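Diphthine synthase (Entamoeba histolytica, PDB 3I4T) probably transfers methyl groups from S-adenosylmethionine to the modified histidine of elongation factor 2 during diphthamide synthesis. Local coordinates at residues D233-G238 and Y251-D256; V237-V242 and C268-A273; E42-C47 and E68-K73; L49-H54 and K96-L101. One frame throughout, in Å; residues are numbered along the deposited sequence.

Contact 1 of 4, residues D233-G238 and Y251-D256; sequences DTMVVG and YGKMKD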
loop_
_atom_site.group_PDB
_atom_site.type_symbol
_atom_site.label_atom_id
_atom_site.label_comp_id
_atom_site.label_asym_id
_atom_site.label_seq_id
_atom_site.Cartn_x
_atom_site.Cartn_y
_atom_site.Cartn_z
ATOM N N ASP A 233 23.173 -16.024 -8.639
ATOM C CA ASP A 233 23.873 -14.740 -8.623
ATOM C C ASP A 233 22.956 -13.525 -8.794
ATOM O O ASP A 233 23.440 -12.393 -8.825
ATOM C CB ASP A 233 24.962 -14.715 -9.705
ATOM C CG ASP A 233 26.067 -15.737 -9.456
ATOM O OD1 ASP A 233 26.803 -15.592 -8.456
ATOM O OD2 ASP A 233 26.209 -16.680 -10.267
ATOM N N THR A 234 21.645 -13.757 -8.900
ATOM C CA THR A 234 20.670 -12.666 -9.048
ATOM C C THR A 234 20.622 -11.849 -7.759
ATOM O O THR A 234 20.480 -12.420 -6.683
ATOM C CB THR A 234 19.249 -13.205 -9.412
ATOM O OG1 THR A 234 19.290 -13.855 -10.692
ATOM C CG2 THR A 234 18.213 -12.081 -9.456
ATOM N N MET A 235 20.761 -10.529 -7.878
ATOM C CA MET A 235 20.740 -9.611 -6.733
ATOM C C MET A 235 19.306 -9.361 -6.295
ATOM O O MET A 235 18.480 -8.872 -7.075
ATOM C CB MET A 235 21.418 -8.271 -7.071
ATOM C CG MET A 235 22.910 -8.344 -7.420
ATOM S SD MET A 235 23.995 -8.661 -5.998
ATOM C CE MET A 235 24.093 -7.031 -5.257
ATOM N N VAL A 236 19.014 -9.691 -5.045
ATOM C CA VAL A 236 17.668 -9.579 -4.513
ATOM C C VAL A 236 17.729 -8.899 -3.168
ATOM O O VAL A 236 18.810 -8.644 -2.634
ATOM C CB VAL A 236 16.985 -10.957 -4.348
ATOM C CG1 VAL A 236 16.801 -11.637 -5.712
ATOM C CG2 VAL A 236 17.774 -11.853 -3.374
ATOM N N VAL A 237 16.556 -8.615 -2.621
ATOM C CA VAL A 237 16.445 -7.821 -1.421
ATOM C C VAL A 237 15.701 -8.650 -0.387
ATOM O O VAL A 237 14.510 -8.935 -0.553
ATOM C CB VAL A 237 15.677 -6.501 -1.689
ATOM C CG1 VAL A 237 15.784 -5.550 -0.495
ATOM C CG2 VAL A 237 16.182 -5.826 -2.968
ATOM N N GLY A 238 16.416 -9.052 0.662
ATOM C CA GLY A 238 15.814 -9.732 1.785
ATOM C C GLY A 238 15.362 -8.666 2.751
ATOM O O GLY A 238 16.106 -7.718 3.032
ATOM N N TYR A 251 20.661 -6.332 0.597
ATOM C CA TYR A 251 20.674 -6.447 -0.861
ATOM C C TYR A 251 21.895 -7.255 -1.283
ATOM O O TYR A 251 23.035 -6.855 -1.027
ATOM C CB TYR A 251 20.727 -5.056 -1.473
ATOM C CG TYR A 251 20.766 -4.984 -2.998
ATOM C CD1 TYR A 251 19.768 -5.559 -3.771
ATOM C CD2 TYR A 251 21.792 -4.289 -3.651
ATOM C CE1 TYR A 251 19.800 -5.468 -5.150
ATOM C CE2 TYR A 251 21.831 -4.184 -5.027
ATOM C CZ TYR A 251 20.834 -4.776 -5.770
ATOM O OH TYR A 251 20.865 -4.674 -7.142
ATOM N N GLY A 252 21.659 -8.390 -1.925
ATOM C CA GLY A 252 22.757 -9.264 -2.315
ATOM C C GLY A 252 22.313 -10.455 -3.139
ATOM O O GLY A 252 21.123 -10.603 -3.458
ATOM N N LYS A 253 23.284 -11.301 -3.481
ATOM C CA LYS A 253 23.052 -12.483 -4.298
ATOM C C LYS A 253 22.179 -13.488 -3.570
ATOM O O LYS A 253 22.201 -13.571 -2.347
ATOM C CB LYS A 253 24.380 -13.143 -4.702
ATOM C CG LYS A 253 25.355 -12.223 -5.412
ATOM C CD LYS A 253 26.344 -12.986 -6.289
ATOM C CE LYS A 253 27.597 -12.149 -6.603
ATOM N NZ LYS A 253 28.702 -12.429 -5.615
ATOM N N MET A 254 21.421 -14.262 -4.337
ATOM C CA MET A 254 20.602 -15.338 -3.789
ATOM C C MET A 254 21.416 -16.331 -2.986
ATOM O O MET A 254 20.975 -16.744 -1.916
ATOM C CB MET A 254 19.805 -16.037 -4.889
ATOM C CG MET A 254 18.801 -15.091 -5.548
ATOM S SD MET A 254 17.389 -15.867 -6.373
ATOM C CE MET A 254 16.407 -16.350 -4.958
ATOM N N LYS A 255 22.606 -16.688 -3.479
ATOM C CA LYS A 255 23.479 -17.637 -2.769
ATOM C C LYS A 255 24.025 -17.070 -1.470
ATOM O O LYS A 255 24.333 -17.823 -0.548
ATOM C CB LYS A 255 24.641 -18.114 -3.644
ATOM C CG LYS A 255 25.604 -17.019 -4.101
ATOM C CD LYS A 255 26.685 -17.576 -5.011
ATOM C CE LYS A 255 27.748 -16.531 -5.298
ATOM N NZ LYS A 255 28.831 -17.049 -6.196
ATOM N N ASP A 256 24.144 -15.747 -1.396
ATOM C CA ASP A 256 24.648 -15.097 -0.192
ATOM C C ASP A 256 23.547 -14.900 0.832
ATOM O O ASP A 256 23.773 -15.044 2.038
ATOM C CB ASP A 256 25.307 -13.768 -0.540
ATOM C CG ASP A 256 26.627 -13.947 -1.247
ATOM O OD1 ASP A 256 27.395 -14.860 -0.873
ATOM O OD2 ASP A 256 26.915 -13.178 -2.180
#
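Met235, Val236 and Val237 pair antiparallel with Lys253, Gly252 and Tyr251 as the two arms of a beta hairpin in the mixed sheet. Val236 and Gly252 form a hydrogen-bonded pair: Val236 N reaches Gly252 O at 2.8 Å, and Gly252 N returns a bond to Val236 O at 2.9 Å. The Tyr251 ring lies crosswise to Met235, whose two bends, at chi2 (-73°) and chi3 (-79°), curl its methyl over one ring face, with CE 4.0 Å from the Tyr251 ring centroid in a CH-pi contact; SD sits higher above the same ring, a more distant Met-aromatic contact. A flexible thioether suits such a lid, and Val237 CG2 adds a methyl 3.7 Å from Tyr251 CD1. On the other face of the sheet, Val236 CG1 meets Met254 CG at 4.0 Å. Where the second strand turns into helix 254-257, Lys253 takes the N-cap position and Met254 N makes a weak bond to Thr234 O. At the more exposed margin, charged residues suit the solvent, and Lys255 NZ forms a weak salt bridge with Asp233 OD1 at 3.4 Å. Helix 278-284 packs against Val237 and Tyr251. This is an antiparallel hairpin whose second arm runs into a helix.

Contact 2 of 4, residues V237-V242 and C268-A273; sequences VGMARV and CLLIPA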
loop_
_atom_site.group_PDB
_atom_site.type_symbol
_atom_site.label_atom_id
_atom_site.label_comp_id
_atom_site.label_asym_id
_atom_site.label_seq_id
_atom_site.Cartn_x
_atom_site.Cartn_y
_atom_site.Cartn_z
ATOM N N VAL A 237 16.556 -8.615 -2.621
ATOM C CA VAL A 237 16.445 -7.821 -1.421
ATOM C C VAL A 237 15.701 -8.650 -0.387
ATOM O O VAL A 237 14.510 -8.935 -0.553
ATOM C CB VAL A 237 15.677 -6.501 -1.689
ATOM C CG1 VAL A 237 15.784 -5.550 -0.495
ATOM C CG2 VAL A 237 16.182 -5.826 -2.968
ATOM N N GLY A 238 16.416 -9.052 0.662
ATOM C CA GLY A 238 15.814 -9.732 1.785
ATOM C C GLY A 238 15.362 -8.666 2.751
ATOM O O GLY A 238 16.106 -7.718 3.032
ATOM N N MET A 239 14.137 -8.796 3.246
ATOM C CA MET A 239 13.609 -7.818 4.178
ATOM C C MET A 239 12.949 -8.488 5.357
ATOM O O MET A 239 12.098 -9.360 5.191
ATOM C CB MET A 239 12.625 -6.885 3.477
ATOM C CG MET A 239 13.246 -6.147 2.291
ATOM S SD MET A 239 12.093 -4.994 1.574
ATOM C CE MET A 239 12.269 -3.585 2.663
ATOM N N ALA A 240 13.354 -8.075 6.550
ATOM C CA ALA A 240 12.796 -8.610 7.779
ATOM C C ALA A 240 12.260 -7.472 8.635
ATOM O O ALA A 240 12.902 -6.436 8.766
ATOM C CB ALA A 240 13.858 -9.396 8.538
ATOM N N ARG A 241 11.086 -7.683 9.220
ATOM C CA ARG A 241 10.465 -6.729 10.142
ATOM C C ARG A 241 10.308 -5.323 9.533
ATOM O O ARG A 241 10.684 -4.316 10.136
ATOM C CB ARG A 241 11.210 -6.716 11.486
ATOM C CG ARG A 241 11.286 -8.099 12.121
ATOM C CD ARG A 241 12.232 -8.184 13.307
ATOM N NE ARG A 241 13.620 -7.873 12.961
ATOM C CZ ARG A 241 14.471 -8.704 12.367
ATOM N NH1 ARG A 241 14.101 -9.926 12.003
ATOM N NH2 ARG A 241 15.706 -8.299 12.118
ATOM N N VAL A 242 9.733 -5.266 8.336
ATOM C CA VAL A 242 9.516 -3.999 7.646
ATOM C C VAL A 242 8.694 -3.045 8.515
ATOM O O VAL A 242 7.699 -3.439 9.126
ATOM C CB VAL A 242 8.876 -4.217 6.246
ATOM C CG1 VAL A 242 8.576 -2.909 5.556
ATOM C CG2 VAL A 242 9.809 -5.051 5.369
ATOM N N CYS A 268 10.045 -11.052 3.970
ATOM C CA CYS A 268 9.666 -11.113 2.565
ATOM C C CYS A 268 10.851 -10.785 1.663
ATOM O O CYS A 268 11.877 -10.279 2.124
ATOM C CB CYS A 268 8.492 -10.183 2.248
ATOM S SG CYS A 268 8.891 -8.448 2.423
ATOM N N LEU A 269 10.683 -11.064 0.374
ATOM C CA LEU A 269 11.738 -10.947 -0.609
ATOM C C LEU A 269 11.312 -10.040 -1.755
ATOM O O LEU A 269 10.160 -10.075 -2.194
ATOM C CB LEU A 269 12.061 -12.342 -1.164
ATOM C CG LEU A 269 13.262 -12.476 -2.090
ATOM C CD1 LEU A 269 14.546 -12.191 -1.346
ATOM C CD2 LEU A 269 13.295 -13.857 -2.682
ATOM N N LEU A 270 12.242 -9.229 -2.238
ATOM C CA LEU A 270 12.007 -8.434 -3.435
ATOM C C LEU A 270 12.936 -8.876 -4.549
ATOM O O LEU A 270 14.160 -8.926 -4.381
ATOM C CB LEU A 270 12.186 -6.942 -3.168
ATOM C CG LEU A 270 11.538 -6.322 -1.927
ATOM C CD1 LEU A 270 11.850 -4.828 -1.902
ATOM C CD2 LEU A 270 10.044 -6.557 -1.862
ATOM N N ILE A 271 12.338 -9.216 -5.681
ATOM C CA ILE A 271 13.097 -9.574 -6.850
ATOM C C ILE A 271 12.977 -8.440 -7.863
ATOM O O ILE A 271 11.954 -8.315 -8.548
ATOM C CB ILE A 271 12.635 -10.919 -7.465
ATOM C CG1 ILE A 271 12.671 -12.034 -6.411
ATOM C CG2 ILE A 271 13.516 -11.270 -8.673
ATOM C CD1 ILE A 271 12.053 -13.360 -6.874
ATOM N N PRO A 272 14.022 -7.596 -7.946
ATOM C CA PRO A 272 14.034 -6.443 -8.846
ATOM C C PRO A 272 13.854 -6.860 -10.295
ATOM O O PRO A 272 14.199 -7.981 -10.642
ATOM C CB PRO A 272 15.439 -5.858 -8.653
ATOM C CG PRO A 272 15.883 -6.331 -7.300
ATOM C CD PRO A 272 15.231 -7.667 -7.099
ATOM N N ALA A 273 13.319 -5.969 -11.134
ATOM C CA ALA A 273 13.348 -6.157 -12.600
ATOM C C ALA A 273 14.793 -6.302 -13.122
ATOM O O ALA A 273 15.725 -5.863 -12.458
ATOM C CB ALA A 273 12.657 -4.983 -13.292
#
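The flat groups that meet here are peptide units: Val237 and Leu270 bond reciprocally, each N-H lying in the carbonyl plane of its partner. Val237 N is 3.0 Å from Leu270 O, and Leu270 N is 2.8 Å from Val237 O. Met239 and Cys268 repeat this reciprocal pairing, with Met239 N 2.9 Å from Cys268 O. Of the two faces of the sheet, one carries Val237, Met239, Cys268 and Leu270. There Met239 SD presses on one branch of Leu270, CD1, at 3.5 Å, while Val237 CB meets Leu270 CB at 3.8 Å. With CG anti to the carbonyl carbon (chi1 -47°), Leu270 places CG on the side of Met239, so that the CD1 branch, and not CD2, meets the sulfur. The other face has the non-hydrogen-bonded pair Gly238 and Leu269. Opposite Gly238, which has no side chain, Leu269 CD1 folds over the neighbouring backbone, ending 3.4 Å from Val237 O. Apolar residues suit both buried faces: Leu181 of strand 180-187 touches Cys268 and Leu270, and Cys214 and Leu218 of helix 211-225 cover Leu269. Such regular alternation of hydrogen-bonded and non-hydrogen-bonded pairs marks the antiparallel interior of the mixed sheet, as in the C-terminal half of the tetrapyrrole methylase fold.

Contact 3 of 4, residues E42-C47 and E68-K73; sequences EAVKSC and EFYGKK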
loop_
_atom_site.group_PDB
_atom_site.type_symbol
_atom_site.label_atom_id
_atom_site.label_comp_id
_atom_site.label_asym_id
_atom_site.label_seq_id
_atom_site.Cartn_x
_atom_site.Cartn_y
_atom_site.Cartn_z
ATOM N N GLU A 42 -10.198 5.355 18.192
ATOM C CA GLU A 42 -11.529 5.839 18.571
ATOM C C GLU A 42 -12.618 4.799 18.359
ATOM O O GLU A 42 -13.513 4.661 19.196
ATOM C CB GLU A 42 -11.885 7.141 17.855
ATOM C CG GLU A 42 -11.285 8.379 18.495
ATOM C CD GLU A 42 -11.741 9.682 17.838
ATOM O OE1 GLU A 42 -12.867 9.737 17.286
ATOM O OE2 GLU A 42 -10.966 10.666 17.892
ATOM N N ALA A 43 -12.537 4.061 17.252
ATOM C CA ALA A 43 -13.523 3.014 16.971
ATOM C C ALA A 43 -13.382 1.886 17.980
ATOM O O ALA A 43 -14.378 1.396 18.527
ATOM C CB ALA A 43 -13.373 2.491 15.572
ATOM N N VAL A 44 -12.140 1.480 18.232
ATOM C CA VAL A 44 -11.877 0.489 19.257
ATOM C C VAL A 44 -12.620 0.879 20.531
ATOM O O VAL A 44 -13.365 0.083 21.093
ATOM C CB VAL A 44 -10.365 0.350 19.552
ATOM C CG1 VAL A 44 -10.136 -0.408 20.867
ATOM C CG2 VAL A 44 -9.654 -0.340 18.400
ATOM N N LYS A 45 -12.428 2.125 20.951
ATOM C CA LYS A 45 -12.965 2.615 22.209
ATOM C C LYS A 45 -14.491 2.740 22.214
ATOM O O LYS A 45 -15.111 2.649 23.274
ATOM C CB LYS A 45 -12.302 3.945 22.600
ATOM C CG LYS A 45 -10.853 3.795 23.075
ATOM C CD LYS A 45 -10.325 5.083 23.714
ATOM C CE LYS A 45 -8.984 4.853 24.423
ATOM N NZ LYS A 45 -8.442 6.118 24.996
ATOM N N SER A 46 -15.087 2.935 21.039
ATOM C CA SER A 46 -16.538 3.055 20.922
ATOM C C SER A 46 -17.220 1.684 20.843
ATOM O O SER A 46 -18.425 1.569 21.098
ATOM C CB SER A 46 -16.926 3.933 19.716
ATOM O OG SER A 46 -16.932 3.201 18.491
ATOM N N CYS A 47 -16.453 0.652 20.500
ATOM C CA CYS A 47 -17.012 -0.679 20.271
ATOM C C CYS A 47 -17.283 -1.431 21.557
ATOM O O CYS A 47 -16.590 -1.237 22.554
ATOM C CB CYS A 47 -16.088 -1.512 19.380
ATOM S SG CYS A 47 -16.335 -1.212 17.631
ATOM N N GLU A 68 -4.647 -2.078 28.318
ATOM C CA GLU A 68 -4.698 -0.832 29.079
ATOM C C GLU A 68 -4.233 0.384 28.267
ATOM O O GLU A 68 -4.368 1.528 28.704
ATOM C CB GLU A 68 -3.991 -0.950 30.442
ATOM C CG GLU A 68 -2.468 -0.938 30.431
ATOM C CD GLU A 68 -1.898 -0.625 31.811
ATOM O OE1 GLU A 68 -2.605 -0.869 32.820
ATOM O OE2 GLU A 68 -0.747 -0.127 31.884
ATOM N N PHE A 69 -3.699 0.124 27.078
ATOM C CA PHE A 69 -3.520 1.167 26.074
ATOM C C PHE A 69 -4.881 1.515 25.457
ATOM O O PHE A 69 -5.150 2.674 25.155
ATOM C CB PHE A 69 -2.525 0.708 25.003
ATOM C CG PHE A 69 -2.298 1.711 23.909
ATOM C CD1 PHE A 69 -1.474 2.812 24.115
ATOM C CD2 PHE A 69 -2.893 1.545 22.665
ATOM C CE1 PHE A 69 -1.260 3.744 23.095
ATOM C CE2 PHE A 69 -2.688 2.462 21.648
ATOM C CZ PHE A 69 -1.872 3.568 21.863
ATOM N N TYR A 70 -5.737 0.510 25.280
ATOM C CA TYR A 70 -7.098 0.747 24.784
ATOM C C TYR A 70 -8.106 1.085 25.891
ATOM O O TYR A 70 -9.156 1.658 25.610
ATOM C CB TYR A 70 -7.639 -0.464 24.006
ATOM C CG TYR A 70 -6.894 -0.860 22.751
ATOM C CD1 TYR A 70 -6.120 0.062 22.036
ATOM C CD2 TYR A 70 -6.995 -2.158 22.256
ATOM C CE1 TYR A 70 -5.447 -0.308 20.880
ATOM C CE2 TYR A 70 -6.326 -2.540 21.099
ATOM C CZ TYR A 70 -5.556 -1.610 20.412
ATOM O OH TYR A 70 -4.895 -1.995 19.265
ATOM N N GLY A 71 -7.794 0.706 27.134
ATOM C CA GLY A 71 -8.751 0.775 28.241
ATOM C C GLY A 71 -9.895 -0.232 28.128
ATOM O O GLY A 71 -10.944 -0.053 28.748
ATOM N N LYS A 72 -9.684 -1.297 27.350
ATOM C CA LYS A 72 -10.712 -2.301 27.069
ATOM C C LYS A 72 -10.121 -3.699 27.071
ATOM O O LYS A 72 -8.929 -3.865 26.839
ATOM C CB LYS A 72 -11.326 -2.062 25.685
ATOM C CG LYS A 72 -12.511 -1.108 25.649
ATOM C CD LYS A 72 -13.349 -1.354 24.408
ATOM C CE LYS A 72 -14.325 -0.227 24.179
ATOM N NZ LYS A 72 -15.444 -0.186 25.156
ATOM N N LYS A 73 -10.961 -4.704 27.313
ATOM C CA LYS A 73 -10.551 -6.094 27.138
ATOM C C LYS A 73 -10.634 -6.462 25.668
ATOM O O LYS A 73 -11.541 -6.029 24.960
ATOM C CB LYS A 73 -11.402 -7.059 27.978
ATOM C CG LYS A 73 -11.052 -7.116 29.480
ATOM C CD LYS A 73 -9.592 -6.750 29.767
ATOM C CE LYS A 73 -9.040 -7.434 31.016
ATOM N NZ LYS A 73 -8.354 -8.727 30.689
#
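Two helices of the N-terminal alpha/beta unit, 38-46 and 63-70, bring their C-terminal ends together here; they flank strand 49-52 in the chain and connect parallel strands. The apolar part of the junction is Val44 against Tyr70. Val44 CG1 sits over one face of the tyrosine ring, offset toward its rim, 3.8 Å from Tyr70 CG and 4.1 Å from the ring centroid, a CH-pi contact. That methyl is the valine branch anti to the backbone N (chi1 165°), and the two side chains cross at about a right angle. A compact branched residue suits this place, since Val44 also touches Val50 and Leu101 of the sheet beneath.

Toward the surface, two lysines lay their methylenes against backbone oxygens. Lys45 is extended beyond CG and brings CE to 3.4 Å from Tyr70 O. Gly71, the first residue past the second helix, has positive phi, a conformation that glycine adopts easily, and Lys72 turns back toward the first helix. Its CE approaches both Cys47 O and Lys45 O, though the exact placement of this lysine end is doubtful. A lysine methylene next to the ammonium is somewhat polarised, and carbonyls at a helix C terminus carry partial negative charge; the two lysines therefore probably add favourable electrostatics to a junction whose inner half is held by apolar packing.

Contact 4 of 4, residues L49-H54 and K96-L101; sequences LVFLEH and KNVALL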
loop_
_atom_site.group_PDB
_atom_site.type_symbol
_atom_site.label_atom_id
_atom_site.label_comp_id
_atom_site.label_asym_id
_atom_site.label_seq_id
_atom_site.Cartn_x
_atom_site.Cartn_y
_atom_site.Cartn_z
ATOM N N LEU A 49 -17.260 -4.835 21.637
ATOM C CA LEU A 49 -16.393 -6.012 21.603
ATOM C C LEU A 49 -15.251 -5.785 20.632
ATOM O O LEU A 49 -15.449 -5.228 19.551
ATOM C CB LEU A 49 -17.182 -7.262 21.201
ATOM C CG LEU A 49 -18.270 -7.795 22.146
ATOM C CD1 LEU A 49 -19.277 -8.608 21.362
ATOM C CD2 LEU A 49 -17.713 -8.623 23.318
ATOM N N VAL A 50 -14.056 -6.216 21.021
ATOM C CA VAL A 50 -12.867 -6.001 20.209
ATOM C C VAL A 50 -12.125 -7.312 19.981
ATOM O O VAL A 50 -11.650 -7.942 20.922
ATOM C CB VAL A 50 -11.917 -4.961 20.848
ATOM C CG1 VAL A 50 -10.741 -4.663 19.912
ATOM C CG2 VAL A 50 -12.666 -3.681 21.186
ATOM N N PHE A 51 -12.028 -7.721 18.727
ATOM C CA PHE A 51 -11.355 -8.961 18.392
ATOM C C PHE A 51 -10.033 -8.688 17.708
ATOM O O PHE A 51 -9.899 -7.733 16.934
ATOM C CB PHE A 51 -12.213 -9.824 17.476
ATOM C CG PHE A 51 -13.468 -10.337 18.115
ATOM C CD1 PHE A 51 -13.527 -11.636 18.609
ATOM C CD2 PHE A 51 -14.603 -9.528 18.209
ATOM C CE1 PHE A 51 -14.701 -12.125 19.200
ATOM C CE2 PHE A 51 -15.777 -9.997 18.790
ATOM C CZ PHE A 51 -15.830 -11.301 19.286
ATOM N N LEU A 52 -9.055 -9.533 18.017
ATOM C CA LEU A 52 -7.799 -9.560 17.299
ATOM C C LEU A 52 -7.718 -10.824 16.478
ATOM O O LEU A 52 -7.922 -11.927 16.994
ATOM C CB LEU A 52 -6.622 -9.542 18.264
ATOM C CG LEU A 52 -6.155 -8.221 18.865
ATOM C CD1 LEU A 52 -5.145 -8.520 19.946
ATOM C CD2 LEU A 52 -5.528 -7.324 17.821
ATOM N N GLU A 53 -7.431 -10.651 15.195
ATOM C CA GLU A 53 -6.952 -11.732 14.352
ATOM C C GLU A 53 -5.676 -12.298 14.994
ATOM O O GLU A 53 -4.770 -11.549 15.328
ATOM C CB GLU A 53 -6.658 -11.172 12.964
ATOM C CG GLU A 53 -6.205 -12.181 11.945
ATOM C CD GLU A 53 -5.601 -11.525 10.719
ATOM O OE1 GLU A 53 -4.765 -10.595 10.862
ATOM O OE2 GLU A 53 -5.961 -11.958 9.605
ATOM N N HIS A 54 -5.614 -13.615 15.182
ATOM C CA HIS A 54 -4.467 -14.249 15.852
ATOM C C HIS A 54 -3.129 -13.835 15.230
ATOM O O HIS A 54 -2.111 -13.743 15.930
ATOM C CB HIS A 54 -4.604 -15.774 15.840
ATOM C CG HIS A 54 -4.332 -16.389 14.506
ATOM N ND1 HIS A 54 -5.294 -16.490 13.525
ATOM C CD2 HIS A 54 -3.198 -16.910 13.979
ATOM C CE1 HIS A 54 -4.770 -17.059 12.454
ATOM N NE2 HIS A 54 -3.498 -17.321 12.702
ATOM N N LYS A 96 -24.491 -5.329 17.934
ATOM C CA LYS A 96 -23.570 -4.406 18.613
ATOM C C LYS A 96 -22.424 -3.967 17.709
ATOM O O LYS A 96 -22.077 -4.666 16.759
ATOM C CB LYS A 96 -22.976 -5.086 19.849
ATOM C CG LYS A 96 -23.997 -5.540 20.880
ATOM C CD LYS A 96 -23.428 -6.629 21.763
ATOM C CE LYS A 96 -24.496 -7.668 22.088
ATOM N NZ LYS A 96 -23.899 -9.016 22.352
ATOM N N ASN A 97 -21.833 -2.813 18.020
ATOM C CA ASN A 97 -20.593 -2.368 17.373
ATOM C C ASN A 97 -19.420 -3.258 17.769
ATOM O O ASN A 97 -19.013 -3.293 18.929
ATOM C CB ASN A 97 -20.279 -0.916 17.719
ATOM C CG ASN A 97 -21.354 0.037 17.259
ATOM O OD1 ASN A 97 -21.546 0.248 16.061
ATOM N ND2 ASN A 97 -22.066 0.623 18.211
ATOM N N VAL A 98 -18.894 -3.976 16.784
ATOM C CA VAL A 98 -17.831 -4.945 16.974
ATOM C C VAL A 98 -16.621 -4.491 16.158
ATOM O O VAL A 98 -16.771 -3.994 15.043
ATOM C CB VAL A 98 -18.289 -6.358 16.523
ATOM C CG1 VAL A 98 -17.132 -7.360 16.530
ATOM C CG2 VAL A 98 -19.442 -6.854 17.398
ATOM N N ALA A 99 -15.430 -4.642 16.731
ATOM C CA ALA A 99 -14.196 -4.280 16.041
ATOM C C ALA A 99 -13.343 -5.514 15.807
ATOM O O ALA A 99 -13.175 -6.345 16.707
ATOM C CB ALA A 99 -13.417 -3.251 16.839
ATOM N N LEU A 100 -12.838 -5.645 14.586
ATOM C CA LEU A 100 -11.856 -6.669 14.261
ATOM C C LEU A 100 -10.539 -6.003 13.900
ATOM O O LEU A 100 -10.477 -5.183 12.995
ATOM C CB LEU A 100 -12.342 -7.567 13.118
ATOM C CG LEU A 100 -11.341 -8.603 12.575
ATOM C CD1 LEU A 100 -10.817 -9.565 13.665
ATOM C CD2 LEU A 100 -11.948 -9.378 11.417
ATOM N N LEU A 101 -9.489 -6.374 14.614
ATOM C CA LEU A 101 -8.185 -5.766 14.440
ATOM C C LEU A 101 -7.246 -6.695 13.672
ATOM O O LEU A 101 -7.083 -7.863 14.029
ATOM C CB LEU A 101 -7.595 -5.408 15.803
ATOM C CG LEU A 101 -8.428 -4.585 16.793
ATOM C CD1 LEU A 101 -7.574 -4.167 17.978
ATOM C CD2 LEU A 101 -9.037 -3.369 16.112
#
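Phe51 and Ala99 meet through the backbone: Phe51 N bonds Ala99 O at 2.7 Å, and that same oxygen lies at the edge of the Phe51 ring, near its plane. The ladder continues with Ala99 N to Leu49 O at 2.9 Å, Leu101 N to Phe51 O at 2.7 Å, and Glu53 N to Leu101 O at 3.0 Å, the alternating pattern of parallel strands. Side chains then divide between two faces. On one, Val98 CG1 approaches the Phe51 ring obliquely, 3.7 Å from CE2, because the valine keeps that methyl anti to its own N (chi1 172°). Leu100 CD1 packs by Phe51 CB. On the other, Leu101 is caught between two partners: its CD1 meets Val50 CG1 at 3.7 Å and its CB meets Leu52 CD2 at 3.5 Å. Between the larger residues small Ala99 fits, while beta-branched valines suit extended backbone.

Further out, where the strand has ended, the Glu53 carboxylate also has a weak hydrogen bond between OE2 and His112 NE2. Strand 49-52 has 75-76 along its other side, and 97-102 has 22-27, which makes this an interior pair of the parallel sheet. Leu66 and Tyr70 of helix 63-70 cover Leu52 and Leu101, respectively, and Pro92 of helix 90-93 packs on Leu49 and Val98 across the sheet.

From the N terminus, contact 3 opens at 42-47 and contact 4 at 49-54; contact 3 closes at 68-73 and contact 4 only at 96-101, so their loops cross. Contact 4 pairs two inner strands of the parallel sheet and contact 3 joins helix ends lying on it: Cys47 packs on Ala99, and Tyr70 on Leu101. Much later, contacts 1 and 2 open from the same strand, 235-240. Contact 1 closes the short hairpin at 251-256, contact 2 the longer loop at 268-273, placing strand 235-240 between two antiparallel neighbours. These pairs sit on opposite sides of the chain's centre, with contacts 2 and 4 about 31 Å apart between centres, one pair in each sheet.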